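Long-range contacts in chitin binding domain (Burkholderia pseudomallei, PDB 3UAM), which probably binds chitin and, as a member of the AA10 family of lytic polysaccharide monooxygenases, may cleave such polysaccharides by oxidation: residues H21-P27 against Q115-S121; N46-G50 against A82-R86; R128-W132 against T179-F183. All blocks are in the same frame, centred on the assembly; numbering follows the deposited sequence.

Interaction 1: H21-P27 against Q115-S121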
ATOM      1  N   HIS A  21      -3.432   2.429 -12.963  1.00 14.00           N
ATOM      2  CA  HIS A  21      -2.144   2.093 -12.387  1.00 12.86           C
ATOM      3  C   HIS A  21      -1.837   2.999 -11.249  1.00 11.32           C
ATOM      4  O   HIS A  21      -2.167   4.187 -11.297  1.00 10.93           O
ATOM      5  CB  HIS A  21      -1.056   2.321 -13.421  1.00 13.46           C
ATOM      6  CG  HIS A  21      -0.903   1.210 -14.403  1.00 14.19           C
ATOM      7  ND1 HIS A  21      -0.115   1.321 -15.487  1.00 15.38           N
ATOM      8  CD2 HIS A  21      -1.453  -0.062 -14.430  1.00 14.37           C
ATOM      9  CE1 HIS A  21      -0.138   0.160 -16.167  1.00 16.01           C
ATOM     10  NE2 HIS A  21      -0.967  -0.686 -15.511  1.00 15.80           N
ATOM     11  N   GLY A  22      -1.177   2.449 -10.241  1.00 10.01           N
ATOM     12  CA  GLY A  22      -0.660   3.235  -9.131  1.00  9.12           C
ATOM     13  C   GLY A  22       0.490   2.501  -8.466  1.00  8.51           C
ATOM     14  O   GLY A  22       0.439   1.273  -8.341  1.00  8.20           O
ATOM     15  N   ARG A  23       1.519   3.252  -8.049  1.00  8.02           N
ATOM     16  CA  ARG A  23       2.648   2.684  -7.297  1.00  7.69           C
ATOM     17  C   ARG A  23       3.358   3.758  -6.471  1.00  7.36           C
ATOM     18  O   ARG A  23       3.196   4.952  -6.720  1.00  7.24           O
ATOM     19  CB  ARG A  23       3.641   2.013  -8.246  1.00  8.23           C
ATOM     20  CG  ARG A  23       4.401   2.998  -9.115  1.00  8.74           C
ATOM     21  CD  ARG A  23       5.135   2.342 -10.258  1.00  9.44           C
ATOM     22  NE  ARG A  23       5.850   3.361 -11.014  1.00  9.96           N
ATOM     23  CZ  ARG A  23       5.281   4.239 -11.844  1.00 10.29           C
ATOM     24  NH1 ARG A  23       3.974   4.222 -12.115  1.00 10.09           N
ATOM     25  NH2 ARG A  23       6.049   5.138 -12.433  1.00 10.90           N
ATOM     26  N   VAL A  24       4.136   3.327  -5.485  1.00  7.00           N
ATOM     27  CA  VAL A  24       5.029   4.219  -4.763  1.00  6.96           C
ATOM     28  C   VAL A  24       6.399   4.216  -5.431  1.00  7.51           C
ATOM     29  O   VAL A  24       7.134   3.224  -5.402  1.00  7.51           O
ATOM     30  CB  VAL A  24       5.133   3.829  -3.284  1.00  6.60           C
ATOM     31  CG1 VAL A  24       6.263   4.594  -2.606  1.00  6.77           C
ATOM     32  CG2 VAL A  24       3.793   4.089  -2.604  1.00  6.10           C
ATOM     33  N   ILE A  25       6.743   5.350  -6.026  1.00  8.15           N
ATOM     34  CA  ILE A  25       7.973   5.461  -6.777  1.00  8.88           C
ATOM     35  C   ILE A  25       9.151   5.848  -5.893  1.00  9.37           C
ATOM     36  O   ILE A  25      10.287   5.502  -6.227  1.00 10.04           O
ATOM     37  CB  ILE A  25       7.846   6.405  -8.002  1.00  9.41           C
ATOM     38  CG1 ILE A  25       7.423   7.828  -7.611  1.00  9.44           C
ATOM     39  CG2 ILE A  25       6.882   5.802  -9.018  1.00  9.43           C
ATOM     40  CD1 ILE A  25       7.721   8.861  -8.693  1.00 10.18           C
ATOM     41  N   THR A  26       8.914   6.588  -4.810  1.00  9.38           N
ATOM     42  CA  THR A  26       9.993   6.906  -3.860  1.00  9.88           C
ATOM     43  C   THR A  26       9.438   7.051  -2.438  1.00  9.41           C
ATOM     44  O   THR A  26       8.323   7.539  -2.238  1.00  9.21           O
ATOM     45  CB  THR A  26      10.789   8.170  -4.233  1.00 10.92           C
ATOM     46  OG1 THR A  26       9.888   9.185  -4.625  1.00 11.39           O
ATOM     47  CG2 THR A  26      11.774   7.933  -5.413  1.00 11.73           C
ATOM     48  N   PRO A  27      10.148   6.505  -1.452  1.00  9.36           N
ATOM     49  CA  PRO A  27      11.257   5.602  -1.697  1.00  9.53           C
ATOM     50  C   PRO A  27      10.745   4.419  -2.505  1.00  9.15           C
ATOM     51  O   PRO A  27       9.581   4.053  -2.361  1.00  8.84           O
ATOM     52  CB  PRO A  27      11.677   5.155  -0.300  1.00  9.63           C
ATOM     53  CG  PRO A  27      10.522   5.399   0.576  1.00  9.36           C
ATOM     54  CD  PRO A  27       9.748   6.530  -0.036  1.00  9.22           C
ATOM     55  N   GLN A 115       9.371  11.415   2.840  1.00 11.82           N
ATOM     56  CA  GLN A 115       8.449  11.843   1.811  1.00 11.71           C
ATOM     57  C   GLN A 115       8.099  10.634   0.939  1.00 10.70           C
ATOM     58  O   GLN A 115       8.983   9.942   0.424  1.00 10.93           O
ATOM     59  CB  GLN A 115       9.105  12.950   0.987  1.00 12.93           C
ATOM     60  CG  GLN A 115       8.147  13.778   0.169  1.00 13.59           C
ATOM     61  CD  GLN A 115       8.709  15.158  -0.132  1.00 14.81           C
ATOM     62  OE1 GLN A 115       9.517  15.286  -1.033  1.00 15.60           O
ATOM     63  NE2 GLN A 115       8.279  16.195   0.631  1.00 15.35           N
ATOM     64  N   ILE A 116       6.816  10.362   0.800  1.00  9.76           N
ATOM     65  CA  ILE A 116       6.329   9.289  -0.062  1.00  9.11           C
ATOM     66  C   ILE A 116       5.743   9.896  -1.327  1.00  9.03           C
ATOM     67  O   ILE A 116       4.948  10.865  -1.239  1.00  9.00           O
ATOM     68  CB  ILE A 116       5.185   8.500   0.596  1.00  8.79           C
ATOM     69  CG1 ILE A 116       5.555   8.040   2.013  1.00  8.88           C
ATOM     70  CG2 ILE A 116       4.754   7.322  -0.290  1.00  8.45           C
ATOM     71  CD1 ILE A 116       6.730   7.106   2.089  1.00  9.07           C
ATOM     72  N   SER A 117       6.135   9.368  -2.492  1.00  8.70           N
ATOM     73  CA  SER A 117       5.535   9.783  -3.745  1.00  8.69           C
ATOM     74  C   SER A 117       4.844   8.611  -4.437  1.00  8.00           C
ATOM     75  O   SER A 117       5.472   7.600  -4.740  1.00  7.99           O
ATOM     76  CB  SER A 117       6.574  10.376  -4.699  1.00  9.36           C
ATOM     77  OG  SER A 117       7.102  11.608  -4.227  1.00 10.01           O
ATOM     78  N   TRP A 118       3.564   8.788  -4.716  1.00  7.49           N
ATOM     79  CA  TRP A 118       2.791   7.920  -5.632  1.00  7.11           C
ATOM     80  C   TRP A 118       2.752   8.470  -7.027  1.00  7.49           C
ATOM     81  O   TRP A 118       2.614   9.678  -7.210  1.00  7.71           O
ATOM     82  CB  TRP A 118       1.357   7.819  -5.184  1.00  6.66           C
ATOM     83  CG  TRP A 118       1.148   7.036  -3.927  1.00  6.17           C
ATOM     84  CD1 TRP A 118       1.271   7.478  -2.610  1.00  6.00           C
ATOM     85  CD2 TRP A 118       0.714   5.646  -3.826  1.00  5.84           C
ATOM     86  NE1 TRP A 118       0.963   6.473  -1.741  1.00  5.65           N
ATOM     87  CE2 TRP A 118       0.638   5.346  -2.412  1.00  5.60           C
ATOM     88  CE3 TRP A 118       0.406   4.649  -4.749  1.00  5.90           C
ATOM     89  CZ2 TRP A 118       0.256   4.094  -1.953  1.00  5.42           C
ATOM     90  CZ3 TRP A 118       0.023   3.402  -4.272  1.00  5.67           C
ATOM     91  CH2 TRP A 118      -0.045   3.135  -2.907  1.00  5.42           C
ATOM     92  N   SER A 119       2.864   7.591  -8.026  1.00  7.53           N
ATOM     93  CA  SER A 119       2.586   7.949  -9.414  1.00  7.96           C
ATOM     94  C   SER A 119       1.530   6.993  -9.946  1.00  7.92           C
ATOM     95  O   SER A 119       1.283   5.940  -9.353  1.00  7.40           O
ATOM     96  CB  SER A 119       3.831   7.894 -10.275  1.00  8.45           C
ATOM     97  OG  SER A 119       3.612   8.567 -11.505  1.00  9.06           O
ATOM     98  N   TYR A 120       0.932   7.372 -11.067  1.00  8.42           N
ATOM     99  CA  TYR A 120      -0.280   6.753 -11.557  1.00  8.62           C
ATOM    100  C   TYR A 120      -0.312   6.760 -13.073  1.00  9.59           C
ATOM    101  O   TYR A 120       0.438   7.477 -13.737  1.00  9.90           O
ATOM    102  CB  TYR A 120      -1.536   7.522 -11.071  1.00  8.33           C
ATOM    103  CG  TYR A 120      -1.616   7.817  -9.594  1.00  7.71           C
ATOM    104  CD1 TYR A 120      -2.042   6.846  -8.682  1.00  7.17           C
ATOM    105  CD2 TYR A 120      -1.277   9.071  -9.097  1.00  7.79           C
ATOM    106  CE1 TYR A 120      -2.124   7.117  -7.337  1.00  6.74           C
ATOM    107  CE2 TYR A 120      -1.356   9.356  -7.748  1.00  7.38           C
ATOM    108  CZ  TYR A 120      -1.784   8.376  -6.868  1.00  6.88           C
ATOM    109  OH  TYR A 120      -1.880   8.664  -5.533  1.00  6.62           O
ATOM    110  N   SER A 121      -1.203   5.944 -13.597  1.00 10.15           N
ATOM    111  CA  SER A 121      -1.764   6.174 -14.909  1.00 11.42           C
ATOM    112  C   SER A 121      -3.298   6.061 -14.767  1.00 11.71           C
ATOM    113  O   SER A 121      -3.795   5.107 -14.134  1.00 11.01           O
ATOM    114  CB  SER A 121      -1.202   5.163 -15.898  1.00 12.15           C
ATOM    115  OG  SER A 121      -1.689   5.451 -17.177  1.00 13.57           O
TER
HETATM  116  O   HOH W   1       3.536   6.546 -13.537  1.00  9.77           O
HETATM  117  O   HOH W   2       9.180  10.835  -2.152  1.00 15.89           O

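Interaction 2: N46-G50 against A82-R86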
ATOM      1  N   ASN A  46       2.401  -1.789 -11.112  1.00  9.49           N
ATOM      2  CA  ASN A  46       1.306  -0.820 -10.970  1.00  9.26           C
ATOM      3  C   ASN A  46      -0.105  -1.425 -10.744  1.00  9.23           C
ATOM      4  O   ASN A  46      -1.096  -0.677 -10.664  1.00  8.80           O
ATOM      5  CB  ASN A  46       1.237   0.023 -12.246  1.00  9.80           C
ATOM      6  CG  ASN A  46       2.273   1.127 -12.274  1.00  9.87           C
ATOM      7  OD1 ASN A  46       2.186   2.067 -11.495  1.00  9.51           O
ATOM      8  ND2 ASN A  46       3.279   0.996 -13.131  1.00 10.26           N
ATOM      9  N   GLU A  47      -0.182  -2.758 -10.629  1.00  9.42           N
ATOM     10  CA  GLU A  47      -1.454  -3.465 -10.540  1.00  9.56           C
ATOM     11  C   GLU A  47      -1.461  -4.460  -9.361  1.00  9.04           C
ATOM     12  O   GLU A  47      -1.960  -5.583  -9.487  1.00  9.09           O
ATOM     13  CB  GLU A  47      -1.748  -4.186 -11.855  1.00 10.71           C
ATOM     14  CG  GLU A  47      -2.079  -3.259 -13.003  1.00 11.60           C
ATOM     15  CD  GLU A  47      -2.113  -3.945 -14.366  1.00 12.97           C
ATOM     16  OE1 GLU A  47      -2.320  -5.170 -14.458  1.00 13.75           O
ATOM     17  OE2 GLU A  47      -1.932  -3.242 -15.384  1.00 14.22           O
ATOM     18  N   LEU A  48      -0.938  -4.018  -8.217  1.00  8.23           N
ATOM     19  CA  LEU A  48      -0.957  -4.803  -7.006  1.00  7.96           C
ATOM     20  C   LEU A  48      -2.283  -4.473  -6.308  1.00  7.81           C
ATOM     21  O   LEU A  48      -2.327  -3.844  -5.251  1.00  7.09           O
ATOM     22  CB  LEU A  48       0.275  -4.518  -6.155  1.00  7.50           C
ATOM     23  CG  LEU A  48       1.630  -4.775  -6.847  1.00  7.84           C
ATOM     24  CD1 LEU A  48       2.782  -4.527  -5.879  1.00  7.55           C
ATOM     25  CD2 LEU A  48       1.718  -6.180  -7.477  1.00  8.22           C
ATOM     26  N   GLU A  49      -3.361  -4.916  -6.958  1.00  8.45           N
ATOM     27  CA  GLU A  49      -4.720  -4.474  -6.678  1.00  8.66           C
ATOM     28  C   GLU A  49      -5.529  -5.622  -6.071  1.00  8.62           C
ATOM     29  O   GLU A  49      -5.640  -6.718  -6.633  1.00  8.88           O
ATOM     30  CB  GLU A  49      -5.347  -4.004  -7.990  1.00  9.72           C
ATOM     31  CG  GLU A  49      -6.674  -3.302  -7.828  1.00 10.20           C
ATOM     32  CD  GLU A  49      -7.349  -2.946  -9.137  1.00 11.54           C
ATOM     33  OE1 GLU A  49      -6.756  -3.081 -10.228  1.00 13.03           O
ATOM     34  OE2 GLU A  49      -8.517  -2.526  -9.077  1.00 12.72           O
ATOM     35  N   GLY A  50      -6.019  -5.407  -4.863  1.00  8.13           N
ATOM     36  CA  GLY A  50      -6.910  -6.370  -4.239  1.00  8.14           C
ATOM     37  C   GLY A  50      -7.912  -5.630  -3.398  1.00  7.69           C
ATOM     38  O   GLY A  50      -7.940  -4.395  -3.399  1.00  7.18           O
ATOM     39  N   ALA A  82       1.973  -8.454   0.133  1.00  8.12           N
ATOM     40  CA  ALA A  82       2.945  -7.725  -0.676  1.00  8.17           C
ATOM     41  C   ALA A  82       2.583  -7.712  -2.167  1.00  8.38           C
ATOM     42  O   ALA A  82       3.019  -6.814  -2.892  1.00  8.42           O
ATOM     43  CB  ALA A  82       4.368  -8.266  -0.446  1.00  8.48           C
ATOM     44  N   SER A  83       1.810  -8.689  -2.641  1.00  8.95           N
ATOM     45  CA  SER A  83       1.394  -8.709  -4.051  1.00  9.34           C
ATOM     46  C   SER A  83      -0.021  -8.164  -4.265  1.00  9.32           C
ATOM     47  O   SER A  83      -0.559  -8.197  -5.384  1.00  9.64           O
ATOM     48  CB  SER A  83       1.496 -10.114  -4.627  1.00 10.02           C
ATOM     49  OG  SER A  83       0.500 -10.966  -4.098  1.00 10.19           O
ATOM     50  N   GLY A  84      -0.626  -7.640  -3.208  1.00  9.25           N
ATOM     51  CA  GLY A  84      -1.999  -7.156  -3.287  1.00  9.34           C
ATOM     52  C   GLY A  84      -3.008  -8.246  -3.564  1.00  9.99           C
ATOM     53  O   GLY A  84      -4.034  -7.995  -4.198  1.00 10.22           O
ATOM     54  N   GLY A  85      -2.717  -9.458  -3.098  1.00 10.74           N
ATOM     55  CA  GLY A  85      -3.513 -10.634  -3.408  1.00 11.67           C
ATOM     56  C   GLY A  85      -3.268 -11.266  -4.781  1.00 12.92           C
ATOM     57  O   GLY A  85      -3.944 -12.232  -5.143  1.00 13.51           O
ATOM     58  N   ARG A  86      -2.326 -10.716  -5.550  1.00 13.33           N
ATOM     59  CA  ARG A  86      -2.058 -11.165  -6.922  1.00 14.59           C
ATOM     60  C   ARG A  86      -1.054 -12.305  -6.886  1.00 14.86           C
ATOM     61  O   ARG A  86       0.077 -12.114  -6.450  1.00 14.66           O
ATOM     62  CB  ARG A  86      -1.510 -10.006  -7.763  1.00 15.36           C
ATOM     63  CG  ARG A  86      -2.464  -8.830  -7.870  1.00 15.62           C
ATOM     64  CD  ARG A  86      -3.568  -9.167  -8.859  1.00 17.58           C
ATOM     65  NE  ARG A  86      -4.645  -8.182  -8.869  1.00 18.69           N
ATOM     66  CZ  ARG A  86      -5.615  -8.147  -9.781  1.00 20.35           C
ATOM     67  NH1 ARG A  86      -5.646  -9.032 -10.787  1.00 21.77           N
ATOM     68  NH2 ARG A  86      -6.563  -7.226  -9.696  1.00 20.54           N
TER

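Interaction 3: R128-W132 against T179-F183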
ATOM      1  N   ARG A 128      -8.896   7.320   0.360  1.00  5.09           N
ATOM      2  CA  ARG A 128      -7.788   7.547   1.284  1.00  5.11           C
ATOM      3  C   ARG A 128      -6.480   6.877   0.830  1.00  4.95           C
ATOM      4  O   ARG A 128      -6.465   6.033  -0.069  1.00  4.75           O
ATOM      5  CB  ARG A 128      -8.164   7.066   2.691  1.00  5.27           C
ATOM      6  CG  ARG A 128      -8.290   5.553   2.816  1.00  5.20           C
ATOM      7  CD  ARG A 128      -8.605   5.038   4.226  1.00  5.44           C
ATOM      8  NE  ARG A 128      -9.887   5.527   4.743  1.00  5.77           N
ATOM      9  CZ  ARG A 128     -11.079   5.140   4.289  1.00  5.92           C
ATOM     10  NH1 ARG A 128     -11.177   4.275   3.281  1.00  5.71           N
ATOM     11  NH2 ARG A 128     -12.185   5.633   4.831  1.00  6.34           N
ATOM     12  N   TRP A 129      -5.389   7.305   1.468  1.00  5.09           N
ATOM     13  CA  TRP A 129      -4.132   6.606   1.476  1.00  5.10           C
ATOM     14  C   TRP A 129      -3.824   6.351   2.922  1.00  5.23           C
ATOM     15  O   TRP A 129      -4.037   7.219   3.767  1.00  5.35           O
ATOM     16  CB  TRP A 129      -3.018   7.477   0.934  1.00  5.31           C
ATOM     17  CG  TRP A 129      -3.126   7.870  -0.498  1.00  5.54           C
ATOM     18  CD1 TRP A 129      -2.471   7.312  -1.592  1.00  5.62           C
ATOM     19  CD2 TRP A 129      -3.910   8.966  -1.043  1.00  5.92           C
ATOM     20  NE1 TRP A 129      -2.786   7.987  -2.748  1.00  5.84           N
ATOM     21  CE2 TRP A 129      -3.644   8.986  -2.488  1.00  6.09           C
ATOM     22  CE3 TRP A 129      -4.751   9.924  -0.496  1.00  6.21           C
ATOM     23  CZ2 TRP A 129      -4.228   9.921  -3.326  1.00  6.48           C
ATOM     24  CZ3 TRP A 129      -5.337  10.862  -1.353  1.00  6.69           C
ATOM     25  CH2 TRP A 129      -5.076  10.848  -2.746  1.00  6.81           C
ATOM     26  N   THR A 130      -3.320   5.163   3.213  1.00  5.26           N
ATOM     27  CA  THR A 130      -3.034   4.741   4.568  1.00  5.56           C
ATOM     28  C   THR A 130      -1.620   4.155   4.588  1.00  5.50           C
ATOM     29  O   THR A 130      -1.199   3.517   3.601  1.00  5.26           O
ATOM     30  CB  THR A 130      -4.010   3.650   5.035  1.00  5.81           C
ATOM     31  OG1 THR A 130      -5.348   4.177   5.085  1.00  6.25           O
ATOM     32  CG2 THR A 130      -3.641   3.238   6.437  1.00  6.31           C
ATOM     33  N   TYR A 131      -0.897   4.409   5.676  1.00  5.64           N
ATOM     34  CA  TYR A 131       0.446   3.893   5.862  1.00  5.73           C
ATOM     35  C   TYR A 131       0.498   3.090   7.158  1.00  6.02           C
ATOM     36  O   TYR A 131       0.215   3.601   8.212  1.00  6.29           O
ATOM     37  CB  TYR A 131       1.462   5.022   5.857  1.00  5.87           C
ATOM     38  CG  TYR A 131       1.426   5.795   4.557  1.00  5.74           C
ATOM     39  CD1 TYR A 131       2.197   5.384   3.479  1.00  5.65           C
ATOM     40  CD2 TYR A 131       0.600   6.902   4.394  1.00  5.73           C
ATOM     41  CE1 TYR A 131       2.169   6.060   2.280  1.00  5.64           C
ATOM     42  CE2 TYR A 131       0.578   7.591   3.194  1.00  5.78           C
ATOM     43  CZ  TYR A 131       1.365   7.154   2.131  1.00  5.64           C
ATOM     44  OH  TYR A 131       1.368   7.783   0.901  1.00  5.77           O
ATOM     45  N   TRP A 132       0.881   1.831   7.035  1.00  6.09           N
ATOM     46  CA  TRP A 132       0.945   0.875   8.136  1.00  6.51           C
ATOM     47  C   TRP A 132       2.381   0.474   8.382  1.00  6.61           C
ATOM     48  O   TRP A 132       3.170   0.336   7.431  1.00  6.36           O
ATOM     49  CB  TRP A 132       0.140  -0.398   7.783  1.00  6.65           C
ATOM     50  CG  TRP A 132      -1.294  -0.151   7.366  1.00  6.77           C
ATOM     51  CD1 TRP A 132      -1.791   0.050   6.076  1.00  6.56           C
ATOM     52  CD2 TRP A 132      -2.473  -0.062   8.250  1.00  7.15           C
ATOM     53  NE1 TRP A 132      -3.171   0.231   6.116  1.00  6.81           N
ATOM     54  CE2 TRP A 132      -3.623   0.188   7.389  1.00  7.04           C
ATOM     55  CE3 TRP A 132      -2.668  -0.162   9.614  1.00  7.66           C
ATOM     56  CZ2 TRP A 132      -4.902   0.358   7.904  1.00  7.32           C
ATOM     57  CZ3 TRP A 132      -3.958   0.005  10.121  1.00  7.94           C
ATOM     58  CH2 TRP A 132      -5.056   0.237   9.276  1.00  7.71           C
ATOM     59  N   THR A 179       1.033  11.996  -6.028  1.00  8.22           N
ATOM     60  CA  THR A 179       0.630  12.295  -4.662  1.00  7.93           C
ATOM     61  C   THR A 179       1.870  12.254  -3.760  1.00  7.92           C
ATOM     62  O   THR A 179       2.563  11.236  -3.685  1.00  7.67           O
ATOM     63  CB  THR A 179      -0.388  11.280  -4.138  1.00  7.36           C
ATOM     64  OG1 THR A 179      -1.484  11.181  -5.064  1.00  7.41           O
ATOM     65  CG2 THR A 179      -0.888  11.694  -2.716  1.00  7.22           C
ATOM     66  N   ILE A 180       2.131  13.359  -3.075  1.00  8.23           N
ATOM     67  CA  ILE A 180       3.277  13.489  -2.198  1.00  8.39           C
ATOM     68  C   ILE A 180       2.837  13.629  -0.735  1.00  8.30           C
ATOM     69  O   ILE A 180       2.169  14.598  -0.361  1.00  8.41           O
ATOM     70  CB  ILE A 180       4.109  14.692  -2.612  1.00  9.13           C
ATOM     71  CG1 ILE A 180       4.501  14.529  -4.084  1.00  9.49           C
ATOM     72  CG2 ILE A 180       5.356  14.819  -1.747  1.00  9.35           C
ATOM     73  CD1 ILE A 180       4.462  15.830  -4.825  1.00 10.34           C
ATOM     74  N   HIS A 181       3.219  12.654   0.081  1.00  8.07           N
ATOM     75  CA  HIS A 181       2.897  12.637   1.507  1.00  8.17           C
ATOM     76  C   HIS A 181       4.162  12.713   2.287  1.00  8.83           C
ATOM     77  O   HIS A 181       5.189  12.220   1.825  1.00  8.97           O
ATOM     78  CB  HIS A 181       2.149  11.365   1.853  1.00  7.45           C
ATOM     79  CG  HIS A 181       0.754  11.307   1.259  1.00  7.07           C
ATOM     80  ND1 HIS A 181       0.218  10.176   0.767  1.00  6.57           N
ATOM     81  CD2 HIS A 181      -0.215  12.302   1.102  1.00  7.23           C
ATOM     82  CE1 HIS A 181      -1.038  10.427   0.337  1.00  6.50           C
ATOM     83  NE2 HIS A 181      -1.296  11.729   0.527  1.00  6.90           N
ATOM     84  N   GLU A 182       4.108  13.312   3.468  1.00  9.58           N
ATOM     85  CA  GLU A 182       5.288  13.403   4.335  1.00 10.46           C
ATOM     86  C   GLU A 182       4.895  13.175   5.779  1.00 10.33           C
ATOM     87  O   GLU A 182       3.929  13.757   6.267  1.00 10.64           O
ATOM     88  CB  GLU A 182       5.988  14.772   4.203  1.00 11.94           C
ATOM     89  CG  GLU A 182       7.298  14.880   4.999  1.00 13.18           C
ATOM     90  CD  GLU A 182       8.193  16.025   4.531  1.00 14.73           C
ATOM     91  OE1 GLU A 182       7.660  17.134   4.334  1.00 15.91           O
ATOM     92  OE2 GLU A 182       9.430  15.812   4.333  1.00 15.85           O
ATOM     93  N   PHE A 183       5.659  12.341   6.467  1.00 10.01           N
ATOM     94  CA  PHE A 183       5.452  12.113   7.892  1.00  9.98           C
ATOM     95  C   PHE A 183       6.744  11.646   8.554  1.00 10.04           C
ATOM     96  O   PHE A 183       7.726  11.359   7.875  1.00  9.89           O
ATOM     97  CB  PHE A 183       4.333  11.088   8.109  1.00  9.44           C
ATOM     98  CG  PHE A 183       4.418   9.879   7.218  1.00  8.81           C
ATOM     99  CD1 PHE A 183       5.222   8.814   7.550  1.00  8.85           C
ATOM    100  CD2 PHE A 183       3.630   9.787   6.069  1.00  8.40           C
ATOM    101  CE1 PHE A 183       5.272   7.687   6.743  1.00  8.43           C
ATOM    102  CE2 PHE A 183       3.686   8.665   5.247  1.00  7.96           C
ATOM    103  CZ  PHE A 183       4.508   7.614   5.586  1.00  7.96           C
TER

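Interaction 1: H21-P27 against Q115-S121
Val24 presses its CG2 methyl onto the indole of Trp118, where the two strands turn their apolar face inward. The methyl stands 3.5 Å from the centroid of the Trp118 six-membered ring and 18° off its normal, a close CH-pi contact. Chi1 of 169° sets Val24 CG1 anti to the backbone N, which turns it toward Ile116 CG2 (3.9 Å) and leaves CG2 over the indole. A beta-branched residue suits this spot because it can serve two neighbours at once. Farther along, Pro27 CD rests 3.7 Å from Ile116 CD1. Ala196 and Ile211 of the other sheet pack against the same Val24.

On the opposite face, the part around Arg23, Ser119, Thr26 and Ser117 is looser and wetter. Arg23 lays its guanidinium over Ser119 CB, and its NH1 donates to a water at 2.8 Å that also bonds Ser119 OG and Tyr120 O; NH1 has a second partner in Asn46. Another water joins Thr26 OG1, Ser117 OG and Gln115 O. His21, its NE2 held by Glu47, is the buried end of this face.

Six backbone bonds stitch the antiparallel pair. Ile25 and Thr26 both face Ser117, a classic beta bulge that shifts the register by one residue: Ile25 N donates to Ser117 O (2.9 Å), and Ser117 N to Thr26 O (2.9 Å). The contact is thus amphipathic, with mostly apolar and aromatic groups toward the sandwich core, their few polar atoms bonded there, and serine, threonine and arginine groups hydrogen-bonded to ordered waters.

Interaction 2: N46-G50 against A82-R86
Arg86 reaches across to the backbone of Glu49, and its NE donates to Glu49 O at 2.9 Å, in the carbonyl plane and on a lone pair. NH2 adds a weak bond to the same oxygen at 3.2 Å, so two N-H groups at the edge of the guanidinium grip one carbonyl. Arginine suits the site, being long and rich in N-H groups; Glu49 OE1, 4.2 Å from Arg86 NH2, is a nearby opposite charge beyond salt-bridge distance. Arg86 CG lies 3.7 Å from Glu47 O, and the bend at chi2 (-76°) carries NE and the guanidinium to Glu49 O. Leu48, at the centre of an inverse gamma turn, puts CD2 3.7 Å from Ser83 O; its branched, apolar end is buried, with Leu94 and Ala31 around it.

Arg86 is held in place by a tight turn. Its N donates to Ser83 O (3.1 Å), and Ser83 OG returns a bond to Arg86 O (2.7 Å), while Asn95 holds the same hydroxyl. Gly84 and Gly85 take the positive phi values, and Gly84, having no CB, lets the turn lie close against the backbone at Leu48 and Glu49.

Farther out, Glu49 OE2 bonds Asn205. Ser83 to Arg86 form a type I' beta turn, docked on edge strand 49-51, consistent with the variable loop region of AA10 proteins.

Interaction 3: R128-W132 against T179-F183
Trp129 and Tyr131 project from one sheet of the beta sandwich to meet His181, Phe183 and Thr179 from the other, making an aromatic cluster in the core. The two strands are not hydrogen-bonded partners: their axes approach to 10.4 Å at the closest and run at 39° to each other, and the rings fill much of the gap.

His181 stands on edge against the face of Trp129, a T-shaped pair with planes at 74° and His181 CE1 only 3.4 Å from Trp129 CG. Farther along the same face, the methyl CG2 of Thr179 lies 4.1 Å from the centroid of the six-membered ring, a CH-pi contact from the opposing strand. Threonine suits this place because it also carries a hydroxyl, which bonds Tyr120 OH; Trp129 NE1 uses that same tyrosine oxygen.

At the adjacent edge atom, ND1, the imidazole also meets Tyr131 OH, which lies in the His181 ring plane and shares a hydrogen bond with it at 2.7 Å. Trp118 NE1 bonds that hydroxyl too, so these three polar atoms are satisfied among the rings. Tyr157 stacks on His181 from the sheet of Trp129. Histidine fits here as a flat ring that can both pack and bond.

Phe183 CG sits between its backbone N and carbonyl carbon (chi1 45°), which brings the ring to Tyr131. The two rings meet obliquely, and Phe183 CE2 lies 3.6 Å above the centre of the Tyr131 ring.

Overall arrangement
Interactions 1 and 3 share the three-stranded sheet: in interaction 1 two neighbouring strands are joined edge to edge by backbone bonds, whereas interaction 3 packs that sheet against the other one through side chains alone. They meet where Ile116 N bonds His181 O. Interaction 3 is the buried, aromatic core; interaction 1 is partly buried, with one face toward the core and the other holding ordered waters. Interaction 2, about 18 Å from interaction 3 between centres, reaches the same mixed sheet through strand 49-51, but relies on an arginine, a carbonyl and a glycine turn. Interactions 1 and 2 touch through hydrogen bonds and packing of His21 against Asn46.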